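Local coordinates for protein enoyl CoA hydratase/isomerase (Crotonase) (PDB 3I47) that probably hydrates enoyl-CoA thioesters or isomerises related acyl-CoA substrates, at residues P148-A153 with M161-A166; E167-T172 with L177-H182. One frame throughout, in Å; residues are numbered along the deposited sequence.

Contact 1: residues P148-A153 with M161-A166; sequences PYVVRA and MLFMSA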
loop_
_atom_site.group_PDB
_atom_site.type_symbol
_atom_site.label_atom_id
_atom_site.label_comp_id
_atom_site.label_asym_id
_atom_site.label_seq_id
_atom_site.Cartn_x
_atom_site.Cartn_y
_atom_site.Cartn_z
ATOM N N PRO A 148 8.969 1.675 -10.149
ATOM C CA PRO A 148 7.764 2.225 -10.809
ATOM C C PRO A 148 6.755 2.810 -9.813
ATOM O O PRO A 148 6.129 3.844 -10.081
ATOM C CB PRO A 148 7.175 1.012 -11.538
ATOM C CG PRO A 148 8.351 0.054 -11.706
ATOM C CD PRO A 148 9.117 0.234 -10.418
ATOM N N TYR A 149 6.620 2.169 -8.662
ATOM C CA TYR A 149 5.671 2.599 -7.635
ATOM C C TYR A 149 6.135 3.878 -6.959
ATOM O O TYR A 149 5.333 4.781 -6.729
ATOM C CB TYR A 149 5.477 1.471 -6.615
ATOM C CG TYR A 149 5.177 0.175 -7.327
ATOM C CD1 TYR A 149 3.884 -0.104 -7.778
ATOM C CD2 TYR A 149 6.194 -0.753 -7.586
ATOM C CE1 TYR A 149 3.603 -1.292 -8.461
ATOM C CE2 TYR A 149 5.922 -1.941 -8.273
ATOM C CZ TYR A 149 4.620 -2.194 -8.704
ATOM O OH TYR A 149 4.348 -3.365 -9.370
ATOM N N VAL A 150 7.432 3.963 -6.670
ATOM C CA VAL A 150 7.974 5.165 -6.039
ATOM C C VAL A 150 7.858 6.362 -7.008
ATOM O O VAL A 150 7.412 7.448 -6.620
ATOM C CB VAL A 150 9.441 4.963 -5.603
ATOM C CG1 VAL A 150 10.022 6.279 -5.071
ATOM C CG2 VAL A 150 9.528 3.855 -4.528
ATOM N N VAL A 151 8.240 6.158 -8.264
ATOM C CA VAL A 151 8.173 7.263 -9.237
ATOM C C VAL A 151 6.718 7.709 -9.419
ATOM O O VAL A 151 6.460 8.912 -9.487
ATOM C CB VAL A 151 8.830 6.886 -10.572
ATOM C CG1 VAL A 151 8.551 7.941 -11.658
ATOM C CG2 VAL A 151 10.343 6.709 -10.380
ATOM N N ARG A 152 5.777 6.760 -9.455
ATOM C CA ARG A 152 4.353 7.121 -9.542
ATOM C C ARG A 152 3.897 7.951 -8.336
ATOM O O ARG A 152 3.172 8.941 -8.493
ATOM C CB ARG A 152 3.469 5.880 -9.701
ATOM C CG ARG A 152 1.991 6.233 -9.901
ATOM C CD ARG A 152 1.192 5.015 -10.304
ATOM N NE ARG A 152 1.098 4.036 -9.221
ATOM C CZ ARG A 152 0.500 2.852 -9.334
ATOM N NH1 ARG A 152 -0.052 2.487 -10.494
ATOM N NH2 ARG A 152 0.456 2.027 -8.293
ATOM N N ALA A 153 4.326 7.550 -7.142
ATOM C CA ALA A 153 3.883 8.182 -5.898
ATOM C C ALA A 153 4.423 9.593 -5.686
ATOM O O ALA A 153 3.661 10.500 -5.320
ATOM C CB ALA A 153 4.215 7.284 -4.697
ATOM N N MET A 161 16.286 11.946 -7.263
ATOM C CA MET A 161 17.137 12.502 -6.204
ATOM C C MET A 161 17.407 11.478 -5.111
ATOM O O MET A 161 18.562 11.231 -4.745
ATOM C CB MET A 161 16.471 13.732 -5.577
ATOM C CG MET A 161 17.214 14.306 -4.369
ATOM S SD MET A 161 16.407 15.790 -3.671
ATOM C CE MET A 161 15.209 15.042 -2.595
ATOM N N LEU A 162 16.329 10.908 -4.570
ATOM C CA LEU A 162 16.462 10.050 -3.403
ATOM C C LEU A 162 17.131 8.719 -3.745
ATOM O O LEU A 162 17.827 8.142 -2.893
ATOM C CB LEU A 162 15.100 9.828 -2.738
ATOM C CG LEU A 162 14.446 11.120 -2.243
ATOM C CD1 LEU A 162 12.963 10.872 -1.934
ATOM C CD2 LEU A 162 15.221 11.646 -1.030
ATOM N N PHE A 163 16.949 8.247 -4.986
ATOM C CA PHE A 163 17.662 7.029 -5.433
ATOM C C PHE A 163 19.170 7.306 -5.535
ATOM O O PHE A 163 19.989 6.473 -5.140
ATOM C CB PHE A 163 17.199 6.540 -6.818
ATOM C CG PHE A 163 15.776 6.053 -6.886
ATOM C CD1 PHE A 163 15.048 5.755 -5.735
ATOM C CD2 PHE A 163 15.182 5.842 -8.138
ATOM C CE1 PHE A 163 13.728 5.289 -5.826
ATOM C CE2 PHE A 163 13.874 5.371 -8.239
ATOM C CZ PHE A 163 13.143 5.092 -7.077
ATOM N N MET A 164 19.534 8.468 -6.079
ATOM C CA MET A 164 20.941 8.780 -6.303
ATOM C C MET A 164 21.682 9.066 -4.989
ATOM O O MET A 164 22.865 8.755 -4.854
ATOM C CB MET A 164 21.092 9.980 -7.255
ATOM C CG MET A 164 20.566 9.729 -8.680
ATOM S SD MET A 164 20.952 11.092 -9.860
ATOM C CE MET A 164 20.287 12.538 -9.004
ATOM N N SER A 165 20.990 9.692 -4.040
ATOM C CA SER A 165 21.636 10.130 -2.801
ATOM C C SER A 165 21.624 9.056 -1.716
ATOM O O SER A 165 22.498 9.055 -0.853
ATOM C CB SER A 165 20.948 11.385 -2.258
ATOM O OG SER A 165 19.683 11.033 -1.706
ATOM N N ALA A 166 20.616 8.180 -1.752
ATOM C CA ALA A 166 20.344 7.225 -0.669
ATOM C C ALA A 166 20.178 7.924 0.690
ATOM O O ALA A 166 20.443 7.336 1.749
ATOM C CB ALA A 166 21.440 6.129 -0.619
#

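Contact 2: residues E167-T172 with L177-H182; sequences EVFDAT and LNLVQH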
loop_
_atom_site.group_PDB
_atom_site.type_symbol
_atom_site.label_atom_id
_atom_site.label_comp_id
_atom_site.label_asym_id
_atom_site.label_seq_id
_atom_site.Cartn_x
_atom_site.Cartn_y
_atom_site.Cartn_z
ATOM N N GLU A 167 19.753 9.187 0.662
ATOM C CA GLU A 167 19.552 9.920 1.906
ATOM C C GLU A 167 18.334 9.407 2.674
ATOM O O GLU A 167 17.347 8.947 2.088
ATOM C CB GLU A 167 19.454 11.426 1.667
ATOM C CG GLU A 167 18.168 11.892 0.986
ATOM C CD GLU A 167 18.326 13.250 0.332
ATOM O OE1 GLU A 167 18.152 14.274 1.028
ATOM O OE2 GLU A 167 18.616 13.287 -0.878
ATOM N N VAL A 168 18.418 9.510 3.995
ATOM C CA VAL A 168 17.267 9.224 4.850
ATOM C C VAL A 168 16.379 10.457 4.868
ATOM O O VAL A 168 16.869 11.582 4.988
ATOM C CB VAL A 168 17.717 8.852 6.281
ATOM C CG1 VAL A 168 16.494 8.594 7.195
ATOM C CG2 VAL A 168 18.609 7.638 6.240
ATOM N N PHE A 169 15.074 10.256 4.714
ATOM C CA PHE A 169 14.130 11.363 4.799
ATOM C C PHE A 169 13.042 11.075 5.813
ATOM O O PHE A 169 12.583 9.935 5.935
ATOM C CB PHE A 169 13.578 11.796 3.426
ATOM C CG PHE A 169 12.892 10.703 2.625
ATOM C CD1 PHE A 169 11.493 10.695 2.496
ATOM C CD2 PHE A 169 13.633 9.733 1.936
ATOM C CE1 PHE A 169 10.842 9.724 1.725
ATOM C CE2 PHE A 169 12.998 8.754 1.158
ATOM C CZ PHE A 169 11.590 8.741 1.045
ATOM N N ASP A 170 12.658 12.108 6.560
ATOM C CA ASP A 170 11.710 11.924 7.660
ATOM C C ASP A 170 10.246 11.882 7.216
ATOM O O ASP A 170 9.938 12.000 6.028
ATOM C CB ASP A 170 11.959 12.922 8.806
ATOM C CG ASP A 170 11.692 14.374 8.425
ATOM O OD1 ASP A 170 11.015 14.640 7.412
ATOM O OD2 ASP A 170 12.165 15.276 9.167
ATOM N N ALA A 171 9.352 11.654 8.177
ATOM C CA ALA A 171 7.934 11.487 7.878
ATOM C C ALA A 171 7.347 12.767 7.298
ATOM O O ALA A 171 6.539 12.695 6.370
ATOM C CB ALA A 171 7.172 11.070 9.131
ATOM N N THR A 172 7.765 13.927 7.815
ATOM C CA THR A 172 7.315 15.217 7.251
ATOM C C THR A 172 7.709 15.373 5.776
ATOM O O THR A 172 6.905 15.833 4.942
ATOM C CB THR A 172 7.824 16.415 8.081
ATOM O OG1 THR A 172 7.314 16.301 9.412
ATOM C CG2 THR A 172 7.346 17.757 7.464
ATOM N N LEU A 177 6.209 15.062 -0.014
ATOM C CA LEU A 177 6.426 14.442 -1.321
ATOM C C LEU A 177 5.283 13.561 -1.801
ATOM O O LEU A 177 5.321 13.064 -2.934
ATOM C CB LEU A 177 7.723 13.633 -1.316
ATOM C CG LEU A 177 9.032 14.415 -1.216
ATOM C CD1 LEU A 177 10.194 13.446 -1.147
ATOM C CD2 LEU A 177 9.209 15.403 -2.382
ATOM N N ASN A 178 4.279 13.372 -0.940
ATOM C CA ASN A 178 3.109 12.542 -1.217
ATOM C C ASN A 178 3.376 11.035 -1.170
ATOM O O ASN A 178 2.535 10.253 -1.623
ATOM C CB ASN A 178 2.462 12.884 -2.578
ATOM C CG ASN A 178 1.669 14.193 -2.573
ATOM O OD1 ASN A 178 1.454 14.824 -1.539
ATOM N ND2 ASN A 178 1.224 14.599 -3.759
ATOM N N LEU A 179 4.518 10.615 -0.624
ATOM C CA LEU A 179 4.721 9.182 -0.359
ATOM C C LEU A 179 3.733 8.752 0.713
ATOM O O LEU A 179 3.110 7.684 0.610
ATOM C CB LEU A 179 6.155 8.899 0.093
ATOM C CG LEU A 179 6.471 7.429 0.432
ATOM C CD1 LEU A 179 6.187 6.540 -0.770
ATOM C CD2 LEU A 179 7.922 7.307 0.868
ATOM N N VAL A 180 3.611 9.571 1.753
ATOM C CA VAL A 180 2.561 9.351 2.757
ATOM C C VAL A 180 1.569 10.496 2.693
ATOM O O VAL A 180 1.945 11.643 2.376
ATOM C CB VAL A 180 3.091 9.159 4.209
ATOM C CG1 VAL A 180 4.142 8.064 4.257
ATOM C CG2 VAL A 180 3.620 10.413 4.779
ATOM N N GLN A 181 0.311 10.182 2.994
ATOM C CA GLN A 181 -0.762 11.187 2.941
ATOM C C GLN A 181 -1.271 11.634 4.300
ATOM O O GLN A 181 -2.097 12.563 4.376
ATOM C CB GLN A 181 -1.937 10.666 2.114
ATOM C CG GLN A 181 -1.645 10.449 0.637
ATOM C CD GLN A 181 -1.475 8.990 0.268
ATOM O OE1 GLN A 181 -0.829 8.228 0.975
ATOM N NE2 GLN A 181 -2.058 8.599 -0.862
ATOM N N HIS A 182 -0.804 10.971 5.365
ATOM C CA HIS A 182 -1.153 11.303 6.738
ATOM C C HIS A 182 0.060 11.085 7.616
ATOM O O HIS A 182 0.763 10.085 7.466
ATOM C CB HIS A 182 -2.282 10.400 7.252
ATOM C CG HIS A 182 -3.518 10.459 6.415
ATOM N ND1 HIS A 182 -4.495 11.411 6.599
ATOM C CD2 HIS A 182 -3.917 9.701 5.365
ATOM C CE1 HIS A 182 -5.453 11.228 5.706
ATOM N NE2 HIS A 182 -5.123 10.204 4.940
#

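Contact 1: residues P148-A153 with M161-A166
Phe-163 reaches from helix 156-165 to Val-150 and Val-151 on helix 147-154, and its ring makes the whole contact between the two segments. The bond from CA to CB of Phe-163 is directed at the opposing helix, and chi1 of -66° sets CG opposite the carbonyl carbon, carrying the ring outward across a gap of 9.9 Å between the CA atoms of Val-150 and Phe-163. CB, CG and the near half of the ring only span this distance; the far rim does the touching. Phe-163 CE1 lies 3.9 Å from Val-150 CG1. At the end of the ring, Phe-163 CZ meets the same methyl, Val-150 CG1, at 3.9 Å and also Val-150 CB at 4.0 Å. On the other flank Phe-163 CE2 comes within 4.3 Å of Val-151 CG2, a looser touch. Both valine methyls approach the ring obliquely, and the Val-150 and Phe-163 side chains run alongside each other in opposite senses. This small apolar contact, burying 106 Å², packs together two consecutive helices of the crotonase-family domain. Phe-134 meets the Phe-163 ring edge-to-face and touches Val-150, while Ala-159 of helix 156-165 packs on both valines. Helix 113-120 adjoins helix 147-154 through Ala-119, which contacts Val-150.

Contact 2: residues E167-T172 with L177-H182
Ala-171 and Val-180 bring the two backbones nearest, with their CA atoms 7.7 Å apart, as strand 168-170 runs into helix 171-176 and the irregular segment 177-182 returns past it. Asp-170 is the N-cap of that short helix, its OD1 taking the backbone N of Arg-173, and Asn-178 ends it in a Schellman motif with a positive phi of 74°. The main side-chain contact is Phe-169 on Leu-179, which meet nearly perpendicular. One methyl, Leu-179 CD2, sits at the ring edge near the ring plane, 3.9 Å from Phe-169 CE1 and equally 3.9 Å from Phe-169 CZ. The leucine reaches there with CG opposite its backbone N (chi1 179°). Farther along, Val-180 CG2 makes a van der Waals touch on the carbonyl oxygen Ala-171 O at 4.0 Å. Phe-132 of strand 131-133 lies against both Leu-179 and Val-180, and Leu-162 of helix 156-165 against Phe-169. This strand-helix-loop connection links the three-stranded sheet to strand 182-184. All four touching residues are buried and their direct side-chain contact is apolar, so it excludes water, while a backbone hydrogen bond of Val-180 with Ala-174 of the intervening helix helps fix the returning segment.

Following the chain from its N terminus, the first contact met is contact 1, which closes a short loop through the turn between helices 147-154 and 156-165. Contact 2 opens directly afterwards: strand 168-170 leads into helix 171-176, and segment 177-182 returns to close a second small loop. The two loops therefore follow in series, neither nesting nor crossing, with centres about 12 Å apart. Leu-162 joins them, its CD1 packing on Phe-169 CE2 at 3.7 Å and its CD2 on Glu-167 CG at 3.6 Å. Contact 1 thus pairs two helices, while contact 2 brings the edge strand of the three-stranded sheet beside the lead-in to strand 182-184 of the six-stranded sheet.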